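Local coordinates for pyridoxamine 5'-phosphate oxidase (Burkholderia, PDB 4HMW), which uses FMN and molecular oxygen to catalyse several oxidations in the terminal steps of core phenazine biosynthesis, at the interface of chains A and B. Coordinates in Å, arbitrary orientation; residue numbers count along the deposited sequence, not the author numbering. Chains: chain A/B, Pyridoxamine 5'-phosphate oxidase.

The interface of chains A and B. Residues chain A 139, 142-146, 155; chain B 198, 214-215.
B:Gln214 and the C-terminal B:Pro215 lie along the loop A:Ser143 to A:Ser146, which follows helix 134-142, in a dimer of the pyridoxamine 5'-phosphate oxidase family. CB of B:Gln214 touches both the hydroxyl OG of A:Ser143 and the carbonyl O of A:His144. With CG anti to its own carbonyl carbon (chi1 -63°) and the chain extended beyond it, the side chain runs past the A:His144 carbonyl, 4.0 Å from CG to that O. The amide carbon CD lies over the A:His144 backbone, near both its O and its N. At the tip, OE1 accepts the A:His144 N-H at 2.8 Å, a fairly straight bond whose donor stands above the carbonyl plane, 47° out of it. The other branch, NE2, lies loosely 4.0 Å from the A:His144 carbonyl O. A water joins the same OE1 to the carbonyl O of A:Ala142 at the helix end, and lies at the edge of the A:His144 ring, in its plane.

The backbone carbonyl O of B:Gln214 is gripped from opposite faces, by A:Ser146 N at 2.9 Å and by NH1 of B:Arg198. The bent arginine chain brings this same NH1 to the A:Ser146 hydroxyl OG, 3.0 Å away and in the guanidinium plane, which ties strand 197-204 to the loop. A:Gln145, A:Ser146 and B:Arg198 all bind FMN, so the B chain terminus probably helps to position FMN-binding residues of both subunits.

Side chains of A:Ser143 and A:Gln145 each take one oxygen of the B:Pro215 terminal carboxylate. A:Ser143, its OG anti to the backbone N (chi1 179°), donates to OXT at 2.6 Å, while A:Gln145, extended beyond CG, carries its amide past the carboxylate and donates from NE2 to O at 3.2 Å, with that oxygen in the amide plane. These neutral donors may help stabilise a charged terminus. A:Leu155 of helix 152-164 meets the proline ring tip to tip, CD2 lying 3.9 Å from CD.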
loop_
_atom_site.group_PDB
_atom_site.type_symbol
_atom_site.label_atom_id
_atom_site.label_comp_id
_atom_site.label_asym_id
_atom_site.label_seq_id
_atom_site.Cartn_x
_atom_site.Cartn_y
_atom_site.Cartn_z
ATOM N N MET A 139 -24.170 2.636 9.100
ATOM C CA MET A 139 -22.942 2.890 9.840
ATOM C C MET A 139 -22.205 4.114 9.241
ATOM O O MET A 139 -21.609 4.893 9.962
ATOM C CB MET A 139 -22.029 1.665 9.862
ATOM C CG MET A 139 -20.754 1.907 10.661
ATOM S SD MET A 139 -21.027 2.298 12.411
ATOM C CE MET A 139 -21.588 0.707 13.006
ATOM N N ALA A 142 -23.836 7.088 10.638
ATOM C CA ALA A 142 -23.661 7.202 12.087
ATOM C C ALA A 142 -22.240 7.632 12.480
ATOM O O ALA A 142 -22.030 8.369 13.458
ATOM C CB ALA A 142 -23.978 5.855 12.743
ATOM N N SER A 143 -21.268 7.128 11.734
ATOM C CA SER A 143 -19.854 7.296 12.067
ATOM C C SER A 143 -19.239 8.517 11.398
ATOM O O SER A 143 -19.483 8.755 10.243
ATOM C CB SER A 143 -19.102 6.045 11.624
ATOM O OG SER A 143 -17.713 6.176 11.912
ATOM N N HIS A 144 -18.451 9.284 12.151
ATOM C CA HIS A 144 -17.629 10.333 11.588
ATOM C C HIS A 144 -16.217 9.790 11.476
ATOM O O HIS A 144 -15.418 9.844 12.418
ATOM C CB HIS A 144 -17.731 11.590 12.450
ATOM C CG HIS A 144 -19.105 12.191 12.451
ATOM N ND1 HIS A 144 -19.471 13.200 11.594
ATOM C CD2 HIS A 144 -20.211 11.892 13.167
ATOM C CE1 HIS A 144 -20.732 13.533 11.812
ATOM N NE2 HIS A 144 -21.207 12.755 12.761
ATOM N N GLN A 145 -15.951 9.226 10.305
ATOM C CA GLN A 145 -14.769 8.465 10.044
ATOM C C GLN A 145 -13.492 9.153 10.499
ATOM O O GLN A 145 -13.218 10.290 10.125
ATOM C CB GLN A 145 -14.722 8.119 8.542
ATOM C CG GLN A 145 -13.632 7.154 8.144
ATOM C CD GLN A 145 -13.668 6.863 6.646
ATOM O OE1 GLN A 145 -13.441 7.759 5.812
ATOM N NE2 GLN A 145 -14.005 5.618 6.292
ATOM N N SER A 146 -12.746 8.458 11.346
ATOM C CA SER A 146 -11.438 8.909 11.820
ATOM C C SER A 146 -11.436 9.924 12.972
ATOM O O SER A 146 -10.379 10.196 13.538
ATOM C CB SER A 146 -10.508 9.349 10.676
ATOM O OG SER A 146 -10.519 8.351 9.698
ATOM N N LEU A 155 -22.259 4.345 19.502
ATOM C CA LEU A 155 -22.176 4.407 18.052
ATOM C C LEU A 155 -22.888 3.206 17.435
ATOM O O LEU A 155 -23.602 3.345 16.455
ATOM C CB LEU A 155 -20.713 4.516 17.599
ATOM C CG LEU A 155 -20.481 4.449 16.080
ATOM C CD1 LEU A 155 -21.274 5.517 15.339
ATOM C CD2 LEU A 155 -18.991 4.580 15.750
ATOM N N ARG B 198 -10.275 0.291 15.658
ATOM C CA ARG B 198 -9.218 1.173 15.147
ATOM C C ARG B 198 -8.458 1.745 16.309
ATOM O O ARG B 198 -9.015 2.455 17.118
ATOM C CB ARG B 198 -9.806 2.326 14.341
ATOM C CG ARG B 198 -10.624 1.902 13.102
ATOM C CD ARG B 198 -10.960 3.122 12.271
ATOM N NE ARG B 198 -9.752 3.737 11.727
ATOM C CZ ARG B 198 -9.713 4.894 11.052
ATOM N NH1 ARG B 198 -10.821 5.591 10.852
ATOM N NH2 ARG B 198 -8.541 5.344 10.590
ATOM N N GLN B 214 -13.281 6.312 15.065
ATOM C CA GLN B 214 -14.519 5.895 14.403
ATOM C C GLN B 214 -14.213 5.315 13.019
ATOM O O GLN B 214 -13.291 5.743 12.342
ATOM C CB GLN B 214 -15.492 7.064 14.307
ATOM C CG GLN B 214 -15.956 7.592 15.670
ATOM C CD GLN B 214 -16.923 8.742 15.555
ATOM O OE1 GLN B 214 -17.925 8.655 14.845
ATOM N NE2 GLN B 214 -16.637 9.833 16.264
ATOM N N PRO B 215 -14.948 4.271 12.617
ATOM C CA PRO B 215 -14.700 3.566 11.364
ATOM C C PRO B 215 -15.129 4.305 10.101
ATOM O O PRO B 215 -14.548 4.000 9.007
ATOM C CB PRO B 215 -15.564 2.324 11.494
ATOM C CG PRO B 215 -16.666 2.701 12.432
ATOM C CD PRO B 215 -16.028 3.659 13.404
ATOM O OXT PRO B 215 -16.044 5.174 10.127
HETATM O O HOH W 1 -20.419 9.362 15.409
#